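Local coordinates for protein fluoride-specific ion channel FluC (Bordetella pertussis, PDB 5NKQ) that forms a fluoride-specific ion channel in the inner membrane that lowers the fluoride concentration in the cell and does not transport chloride, at residues 40-45 with 77-82; 48-53 with 70-75; 52-57 with 118-123; 83-88 with 103-108. One frame throughout, in Å; residues are numbered along the deposited sequence.

Contact 1. Residues 40-45 with 77-82; sequences LTANLV and GGLTTF. With NA (sodium ion), chain I; F (fluoride ion), chain J.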
# COMPACT_ATOMS: atom_id res chain seq x y z
N LEU A 40 8.87 -4.56 2.92
CA LEU A 40 9.40 -3.22 3.10
C LEU A 40 10.23 -2.79 1.89
O LEU A 40 10.13 -1.64 1.45
CB LEU A 40 10.23 -3.15 4.38
CG LEU A 40 10.79 -1.78 4.75
CD1 LEU A 40 9.66 -0.77 4.93
CD2 LEU A 40 11.63 -1.87 6.02
N THR A 41 11.04 -3.70 1.35
CA THR A 41 11.82 -3.37 0.16
C THR A 41 10.91 -3.03 -1.01
O THR A 41 11.17 -2.07 -1.75
CB THR A 41 12.74 -4.54 -0.20
OG1 THR A 41 13.67 -4.76 0.86
CG2 THR A 41 13.51 -4.24 -1.48
N ALA A 42 9.83 -3.79 -1.19
CA ALA A 42 8.90 -3.51 -2.28
C ALA A 42 8.25 -2.14 -2.13
O ALA A 42 8.08 -1.41 -3.11
CB ALA A 42 7.84 -4.61 -2.36
N ASN A 43 7.88 -1.78 -0.90
CA ASN A 43 7.25 -0.48 -0.67
C ASN A 43 8.25 0.66 -0.78
O ASN A 43 7.93 1.73 -1.31
CB ASN A 43 6.55 -0.46 0.69
CG ASN A 43 5.27 -1.26 0.70
OD1 ASN A 43 4.63 -1.45 -0.34
ND2 ASN A 43 4.87 -1.74 1.88
N LEU A 44 9.48 0.45 -0.29
CA LEU A 44 10.50 1.49 -0.38
C LEU A 44 10.92 1.72 -1.83
O LEU A 44 11.04 2.87 -2.27
CB LEU A 44 11.70 1.13 0.48
CG LEU A 44 11.51 1.19 2.00
CD1 LEU A 44 12.79 0.79 2.72
CD2 LEU A 44 11.06 2.57 2.43
N VAL A 45 11.16 0.64 -2.57
CA VAL A 45 11.54 0.78 -3.98
C VAL A 45 10.40 1.39 -4.78
O VAL A 45 10.61 2.27 -5.62
CB VAL A 45 11.98 -0.58 -4.55
CG1 VAL A 45 12.09 -0.52 -6.06
CG2 VAL A 45 13.30 -1.01 -3.93
N GLY A 77 1.75 -0.05 -8.86
CA GLY A 77 0.58 -0.46 -8.11
C GLY A 77 0.56 -1.94 -7.78
O GLY A 77 -0.15 -2.34 -6.85
N GLY A 78 1.30 -2.75 -8.52
CA GLY A 78 1.41 -4.16 -8.21
C GLY A 78 2.63 -4.46 -7.37
O GLY A 78 2.67 -5.47 -6.66
N LEU A 79 3.63 -3.58 -7.44
CA LEU A 79 4.85 -3.78 -6.67
C LEU A 79 4.64 -3.45 -5.19
O LEU A 79 5.01 -4.24 -4.31
CB LEU A 79 5.98 -2.93 -7.25
CG LEU A 79 7.28 -2.91 -6.44
CD1 LEU A 79 7.86 -4.32 -6.30
CD2 LEU A 79 8.28 -1.97 -7.07
N THR A 80 4.05 -2.30 -4.90
CA THR A 80 3.79 -1.92 -3.52
C THR A 80 2.51 -2.59 -3.02
O THR A 80 1.72 -3.14 -3.80
CB THR A 80 3.68 -0.40 -3.39
OG1 THR A 80 2.56 0.07 -4.14
CG2 THR A 80 4.95 0.26 -3.91
N THR A 81 2.31 -2.54 -1.71
CA THR A 81 1.14 -3.17 -1.12
C THR A 81 0.85 -2.51 0.23
O THR A 81 1.75 -2.28 1.03
CB THR A 81 1.34 -4.68 -0.94
OG1 THR A 81 0.23 -5.22 -0.21
CG2 THR A 81 2.64 -4.98 -0.21
N PHE A 82 -0.43 -2.21 0.45
CA PHE A 82 -0.90 -1.73 1.74
C PHE A 82 -1.56 -2.82 2.57
O PHE A 82 -1.43 -2.82 3.80
CB PHE A 82 -1.89 -0.58 1.55
CG PHE A 82 -1.73 0.53 2.56
CD1 PHE A 82 -2.07 0.33 3.88
CD2 PHE A 82 -1.26 1.77 2.17
CE1 PHE A 82 -1.93 1.35 4.81
CE2 PHE A 82 -1.12 2.80 3.08
CZ PHE A 82 -1.46 2.58 4.41
NA NA I . -0.36 -2.90 -4.63
F F J . 5.99 -2.26 4.39
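The amide of Asn43 carries three bonds at once: two to the backbone of Thr81 and one to a fluoride ion. Its OD1 accepts from Thr81 N at 2.9 Å. That bond is nearly straight (163° at the hydrogen), and the donor lies in the carbonyl plane. ND2 donates to Thr81 O at 3.3 Å, a longer and more bent bond that also stays in plane. The two bonds grip the amide in its own plane and fix its flip. ND2 therefore faces the fluoride, 2.8 Å from Asn43 ND2. The first torsion sets CG beside the backbone N (chi1 -75°), and the end of the side chain comes to the 77-82 backbone where helix 65-79 ends. Thr80 is the first residue to leave helical torsions there, and helix 83-95 follows. This is the break in the third membrane span of the Fluc fold. The break also turns backbone oxygens to the structural sodium. Gly77 O binds it at 2.3 Å and Thr80 O at 2.2 Å, and the same two oxygens of the second subunit complete the site. Thr80 OG1 is no ligand; it is hydrogen-bonded to Leu76 O of its own chain and to Phe82 N of the second subunit. Thr80 CG2 rests on Ala42 O (3.6 Å). Leu79 CD1 lies 4.0 Å from Ala42 CB, and Leu79 crosses Val45 at about a right angle.

Contact 2. Residues 48-53 with 70-75; sequences YLIGVM and AAVTGF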
# COMPACT_ATOMS: atom_id res chain seq x y z
N TYR A 48 10.21 5.11 -4.12
CA TYR A 48 11.23 5.86 -4.85
C TYR A 48 10.89 5.94 -6.34
O TYR A 48 11.06 6.99 -6.96
CB TYR A 48 12.60 5.21 -4.64
CG TYR A 48 13.72 5.88 -5.40
CD1 TYR A 48 14.34 7.02 -4.90
CD2 TYR A 48 14.18 5.37 -6.61
CE1 TYR A 48 15.37 7.63 -5.58
CE2 TYR A 48 15.21 5.97 -7.30
CZ TYR A 48 15.80 7.11 -6.78
OH TYR A 48 16.83 7.71 -7.47
N LEU A 49 10.40 4.84 -6.91
CA LEU A 49 10.16 4.81 -8.35
C LEU A 49 8.98 5.67 -8.76
O LEU A 49 8.94 6.17 -9.89
CB LEU A 49 9.96 3.37 -8.82
CG LEU A 49 11.22 2.50 -8.83
CD1 LEU A 49 10.90 1.09 -9.30
CD2 LEU A 49 12.29 3.13 -9.71
N ILE A 50 8.00 5.86 -7.87
CA ILE A 50 6.89 6.74 -8.23
C ILE A 50 7.31 8.20 -8.13
O ILE A 50 6.78 9.05 -8.86
CB ILE A 50 5.64 6.44 -7.38
CG1 ILE A 50 4.41 7.12 -7.98
CG2 ILE A 50 5.85 6.87 -5.93
CD1 ILE A 50 3.11 6.74 -7.33
N GLY A 51 8.26 8.52 -7.26
CA GLY A 51 8.86 9.84 -7.29
C GLY A 51 9.63 10.08 -8.57
O GLY A 51 9.62 11.18 -9.13
N VAL A 52 10.31 9.04 -9.07
CA VAL A 52 10.98 9.12 -10.36
C VAL A 52 9.96 9.30 -11.47
O VAL A 52 10.12 10.15 -12.36
CB VAL A 52 11.85 7.88 -10.59
CG1 VAL A 52 12.38 7.86 -12.02
CG2 VAL A 52 13.00 7.83 -9.59
N MET A 53 8.88 8.51 -11.43
CA MET A 53 7.89 8.56 -12.50
C MET A 53 7.14 9.89 -12.52
O MET A 53 6.94 10.48 -13.58
CB MET A 53 6.91 7.40 -12.37
CG MET A 53 7.48 6.06 -12.79
SD MET A 53 8.16 6.10 -14.46
CE MET A 53 6.73 6.62 -15.41
N ALA A 70 0.73 1.96 -17.26
CA ALA A 70 1.44 0.69 -17.16
C ALA A 70 2.54 0.74 -16.10
O ALA A 70 2.77 -0.25 -15.40
CB ALA A 70 2.03 0.31 -18.51
N ALA A 71 3.20 1.89 -15.94
CA ALA A 71 4.32 2.04 -15.02
C ALA A 71 3.86 2.33 -13.59
O ALA A 71 4.30 1.66 -12.65
CB ALA A 71 5.26 3.14 -15.50
N VAL A 72 2.98 3.31 -13.41
CA VAL A 72 2.58 3.74 -12.08
C VAL A 72 1.36 2.97 -11.62
O VAL A 72 1.41 2.23 -10.63
CB VAL A 72 2.32 5.26 -12.03
CG1 VAL A 72 1.98 5.69 -10.62
CG2 VAL A 72 3.52 6.03 -12.56
N THR A 73 0.24 3.14 -12.33
CA THR A 73 -0.99 2.45 -11.95
C THR A 73 -0.82 0.94 -12.01
O THR A 73 -1.33 0.21 -11.15
CB THR A 73 -2.14 2.89 -12.85
OG1 THR A 73 -2.25 4.32 -12.83
CG2 THR A 73 -3.46 2.29 -12.39
N GLY A 74 -0.09 0.45 -13.01
CA GLY A 74 0.13 -0.97 -13.16
C GLY A 74 1.31 -1.49 -12.36
O GLY A 74 1.12 -2.10 -11.30
N PHE A 75 2.53 -1.23 -12.84
CA PHE A 75 3.72 -1.84 -12.25
C PHE A 75 3.89 -1.44 -10.79
O PHE A 75 3.98 -2.29 -9.91
CB PHE A 75 4.96 -1.46 -13.07
CG PHE A 75 6.24 -1.99 -12.50
CD1 PHE A 75 6.57 -3.32 -12.63
CD2 PHE A 75 7.11 -1.15 -11.82
CE1 PHE A 75 7.75 -3.82 -12.10
CE2 PHE A 75 8.29 -1.63 -11.29
CZ PHE A 75 8.61 -2.97 -11.43
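Val72 offers both of its methyls to helix 37-59, one to each of two side chains. Its CG1, anti to the backbone N, meets Ile50. Its CG2, anti to the carbonyl carbon, meets Met53. Ile50 has CG1 anti to the backbone N and stays extended through chi2, so CD1 reaches across to Val72 CG1 at 3.6 Å. The two side chains cross at about a right angle. Met53 starts with CG anti to the carbonyl carbon and then bends twice (chi2 -54°, chi3 -58°). Its base slides past Val72 in the opposite direction, with Met53 CB 3.7 Å from Val72 CG2. The double bend carries the terminal methyl onto Ala71, where Met53 CE lies 3.8 Å from Ala71 CB. Leu49 makes a looser touch: its CD1 comes to the edge of the Phe75 ring, near the ring plane, 4.3 Å from Phe75 CE2. No hydrogen bond crosses the contact. The segment 70-75 holds a wider, pi-type turn, closed by Phe75 N to Ala70 O at 2.8 Å. Ile50 also packs on Ala87 of the second subunit. The axes of segments 48-53 and 70-75 pass 10.3 Å apart at 149°, a spacing bridged by the side chains, with no backbone contact. This is the apolar packing of a transmembrane helical hairpin: helices 37-59 and 65-79 follow each other in the chain and run antiparallel.

Contact 3. Residues 52-57 with 118-123; sequences VMVALI and LGLATV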
# COMPACT_ATOMS: atom_id res chain seq x y z
N VAL A 52 10.31 9.04 -9.07
CA VAL A 52 10.98 9.12 -10.36
C VAL A 52 9.96 9.30 -11.47
O VAL A 52 10.12 10.15 -12.36
CB VAL A 52 11.85 7.88 -10.59
CG1 VAL A 52 12.38 7.86 -12.02
CG2 VAL A 52 13.00 7.83 -9.59
N MET A 53 8.88 8.51 -11.43
CA MET A 53 7.89 8.56 -12.50
C MET A 53 7.14 9.89 -12.52
O MET A 53 6.94 10.48 -13.58
CB MET A 53 6.91 7.40 -12.37
CG MET A 53 7.48 6.06 -12.79
SD MET A 53 8.16 6.10 -14.46
CE MET A 53 6.73 6.62 -15.41
N VAL A 54 6.72 10.38 -11.35
CA VAL A 54 6.01 11.65 -11.28
C VAL A 54 6.86 12.77 -11.86
O VAL A 54 6.36 13.65 -12.58
CB VAL A 54 5.58 11.95 -9.83
CG1 VAL A 54 5.21 13.42 -9.67
CG2 VAL A 54 4.40 11.07 -9.44
N ALA A 55 8.17 12.76 -11.57
CA ALA A 55 9.04 13.80 -12.11
C ALA A 55 9.26 13.62 -13.61
O ALA A 55 9.36 14.61 -14.34
CB ALA A 55 10.37 13.79 -11.36
N LEU A 56 9.34 12.38 -14.08
CA LEU A 56 9.52 12.14 -15.51
C LEU A 56 8.28 12.51 -16.30
O LEU A 56 8.38 13.07 -17.39
CB LEU A 56 9.89 10.68 -15.76
CG LEU A 56 11.33 10.26 -15.43
CD1 LEU A 56 11.51 8.77 -15.65
CD2 LEU A 56 12.32 11.05 -16.27
N ILE A 57 7.09 12.21 -15.75
CA ILE A 57 5.85 12.54 -16.44
C ILE A 57 5.71 14.05 -16.58
O ILE A 57 5.28 14.56 -17.63
CB ILE A 57 4.65 11.93 -15.69
CG1 ILE A 57 4.70 10.40 -15.76
CG2 ILE A 57 3.33 12.45 -16.26
CD1 ILE A 57 3.80 9.73 -14.75
N LEU A 118 13.08 11.57 -2.49
CA LEU A 118 14.36 11.30 -3.15
C LEU A 118 14.16 11.02 -4.63
O LEU A 118 14.98 11.43 -5.46
CB LEU A 118 15.07 10.13 -2.47
CG LEU A 118 15.72 10.41 -1.12
CD1 LEU A 118 16.34 9.14 -0.55
CD2 LEU A 118 16.77 11.51 -1.25
N GLY A 119 13.08 10.32 -4.99
CA GLY A 119 12.81 10.05 -6.39
C GLY A 119 12.51 11.31 -7.18
O GLY A 119 12.96 11.47 -8.32
N LEU A 120 11.73 12.22 -6.59
CA LEU A 120 11.47 13.50 -7.24
C LEU A 120 12.74 14.31 -7.40
O LEU A 120 12.99 14.89 -8.46
CB LEU A 120 10.43 14.29 -6.44
CG LEU A 120 9.02 13.70 -6.35
CD1 LEU A 120 8.22 14.40 -5.26
CD2 LEU A 120 8.30 13.83 -7.69
N ALA A 121 13.57 14.36 -6.36
CA ALA A 121 14.78 15.17 -6.40
C ALA A 121 15.83 14.58 -7.34
O ALA A 121 16.64 15.32 -7.90
CB ALA A 121 15.36 15.34 -5.00
N THR A 122 15.83 13.25 -7.51
CA THR A 122 16.83 12.62 -8.37
C THR A 122 16.63 13.02 -9.83
O THR A 122 17.58 13.38 -10.52
CB THR A 122 16.77 11.10 -8.22
OG1 THR A 122 17.04 10.74 -6.86
CG2 THR A 122 17.79 10.43 -9.12
N VAL A 123 15.38 12.96 -10.31
CA VAL A 123 15.11 13.29 -11.70
C VAL A 123 15.24 14.80 -11.93
O VAL A 123 15.82 15.24 -12.92
CB VAL A 123 13.73 12.77 -12.12
CG1 VAL A 123 13.37 13.25 -13.51
CG2 VAL A 123 13.70 11.25 -12.05
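Peptide groups are the flat groups here, as no aromatic ring belongs to either segment. The carbonyl of Leu118 takes two donors from Thr122 one turn later. Thr122 OG1 donates to Leu118 O at 2.6 Å from above the carbonyl plane, 36° out of it, and Thr122 N is the second donor, at 2.9 Å from the same Leu118 O. Thr122 OG1 is also paired with the hydroxyl of Tyr48. Across the contact, the peptide N of Val52 faces Gly119 O without a hydrogen bond. Gly119 has no side chain, and the backbones come close: CA of Val52 lies 4.5 Å from CA of Gly119. The axes of segments 52-57 and 118-123 pass only 7.6 Å apart, with N-to-C directions 40° apart. One turn on, Val123 points at helix 37-59 and wedges among three side chains. Its CG2 meets Val52 CG1 at 3.6 Å, with the two valines crossed at about a right angle. Val123 CB lies 3.6 Å from Ala55 CB, and Val123 CG1 touches Leu56 CD2. The CB of Leu120 points away from the contact, yet its CD2 reaches Val54 CG1 at 3.7 Å. Leu120 also packs on Val90 of the second subunit. Helix 37-59 thus lies between two helices of its own chain: this face meets helix 98-126, while Met53 turns away from it to pack on helix 65-79.

Contact 4. Residues 83-88 with 103-108; sequences STFSAE and AYAGAS. With F (fluoride ion), chain J.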
# COMPACT_ATOMS: atom_id res chain seq x y z
N SER A 83 -2.24 -3.77 1.92
CA SER A 83 -2.92 -4.84 2.64
C SER A 83 -1.91 -5.78 3.30
O SER A 83 -2.06 -6.13 4.48
CB SER A 83 -3.83 -5.62 1.68
OG SER A 83 -3.11 -6.06 0.54
N THR A 84 -0.89 -6.20 2.56
CA THR A 84 0.14 -7.06 3.14
C THR A 84 0.84 -6.36 4.29
O THR A 84 1.11 -6.97 5.33
CB THR A 84 1.15 -7.48 2.07
OG1 THR A 84 0.46 -8.11 0.98
CG2 THR A 84 2.17 -8.45 2.65
N PHE A 85 1.14 -5.06 4.13
CA PHE A 85 1.69 -4.29 5.24
C PHE A 85 0.74 -4.26 6.43
O PHE A 85 1.17 -4.36 7.58
CB PHE A 85 2.01 -2.87 4.77
CG PHE A 85 2.10 -1.86 5.89
CD1 PHE A 85 3.25 -1.77 6.66
CD2 PHE A 85 1.04 -1.02 6.17
CE1 PHE A 85 3.33 -0.85 7.69
CE2 PHE A 85 1.12 -0.10 7.19
CZ PHE A 85 2.26 -0.01 7.96
N SER A 86 -0.56 -4.15 6.16
CA SER A 86 -1.54 -4.08 7.24
C SER A 86 -1.63 -5.40 7.99
O SER A 86 -1.69 -5.42 9.23
CB SER A 86 -2.91 -3.68 6.69
OG SER A 86 -3.84 -3.47 7.73
N ALA A 87 -1.64 -6.52 7.27
CA ALA A 87 -1.75 -7.82 7.92
C ALA A 87 -0.49 -8.15 8.71
O ALA A 87 -0.57 -8.73 9.80
CB ALA A 87 -2.03 -8.91 6.89
N GLU A 88 0.68 -7.80 8.18
CA GLU A 88 1.92 -8.01 8.91
C GLU A 88 1.95 -7.19 10.19
O GLU A 88 2.35 -7.69 11.26
CB GLU A 88 3.12 -7.68 8.03
CG GLU A 88 3.30 -8.61 6.84
CD GLU A 88 4.23 -8.03 5.78
OE1 GLU A 88 4.86 -8.81 5.04
OE2 GLU A 88 4.32 -6.78 5.68
N ALA A 103 7.55 0.50 14.87
CA ALA A 103 8.75 0.71 14.07
C ALA A 103 8.53 0.28 12.62
O ALA A 103 9.05 0.91 11.69
CB ALA A 103 9.93 -0.03 14.68
N TYR A 104 7.78 -0.80 12.42
CA TYR A 104 7.51 -1.26 11.05
C TYR A 104 6.57 -0.30 10.33
O TYR A 104 6.75 -0.03 9.14
CB TYR A 104 6.93 -2.67 11.07
CG TYR A 104 6.68 -3.24 9.69
CD1 TYR A 104 7.73 -3.40 8.79
CD2 TYR A 104 5.41 -3.62 9.30
CE1 TYR A 104 7.51 -3.92 7.53
CE2 TYR A 104 5.18 -4.14 8.04
CZ TYR A 104 6.23 -4.29 7.16
OH TYR A 104 6.01 -4.81 5.90
N ALA A 105 5.56 0.21 11.03
CA ALA A 105 4.68 1.21 10.43
C ALA A 105 5.43 2.52 10.18
O ALA A 105 5.24 3.16 9.14
CB ALA A 105 3.46 1.45 11.32
N GLY A 106 6.30 2.91 11.12
CA GLY A 106 7.07 4.13 10.93
C GLY A 106 8.08 4.01 9.81
O GLY A 106 8.25 4.94 9.02
N ALA A 107 8.77 2.87 9.72
CA ALA A 107 9.72 2.67 8.63
C ALA A 107 9.03 2.57 7.28
O ALA A 107 9.59 2.98 6.26
CB ALA A 107 10.57 1.42 8.89
N SER A 108 7.81 2.03 7.25
CA SER A 108 7.07 1.94 6.00
C SER A 108 6.49 3.29 5.59
O SER A 108 6.55 3.66 4.41
CB SER A 108 5.96 0.90 6.11
OG SER A 108 6.49 -0.39 6.35
F F J . 5.99 -2.26 4.39
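This contact lines one fluoride pocket of the channel, between the antiparallel helices 83-95 and 98-126 (158° between the two segments). Tyr104 and Ser108 are established fluoride-binding residues, and Phe85 completes this side of the pocket. Asn43 ND2 donates a hydrogen bond to the ion. Tyr104 OH gives its proton to Glu88 OE2 at 2.6 Å, a short bond that meets the carboxylate from above its plane. Tyr104 OH also sits 3.0 Å from the fluoride. Glu88 is extended beyond CG and crosses the phenol obliquely, the carboxylate and ring planes 69° apart. Its OE1 bonds Thr39 and a polar side chain of the chain of another protein. The bond from Tyr104 is consistent with Glu88 being a second-shell residue that orients the hydroxyl. Ser108 OG lies 2.8 Å from the fluoride and equally far from Tyr104 O, over one face of the Tyr104 ring, offset toward the rim. Phe85, CG anti to the backbone N, slides past Tyr104 in the opposite direction, the ring planes 38° apart. Phe85 CD1 is 3.4 Å from Tyr104 CE2 and 3.6 Å from the fluoride. At the ring's far tip, Phe85 CZ meets Ala105 CA, in the ring plane, at 3.7 Å.

Contacts 1, 2 and 3 all use helix 37-59, met in that order along it. Contacts 1 and 2 pair it with helix 65-79, contact 3 with helix 98-126. Contact 4 joins helices 83-95 and 98-126. Along the chain, contact 2 falls between the segments of contact 1, contact 4 between those of contact 3. Contact 1 lies near the chain centre, its centre about 11 Å from those of contacts 2 and 4. Contacts 1 and 4 share the bound fluoride and touch through Leu40 and Ser108. The centres of contacts 3 and 4 lie about 24 Å apart. Ion binding thus concentrates in contacts 1 and 4, and apolar helix packing in contacts 2 and 3.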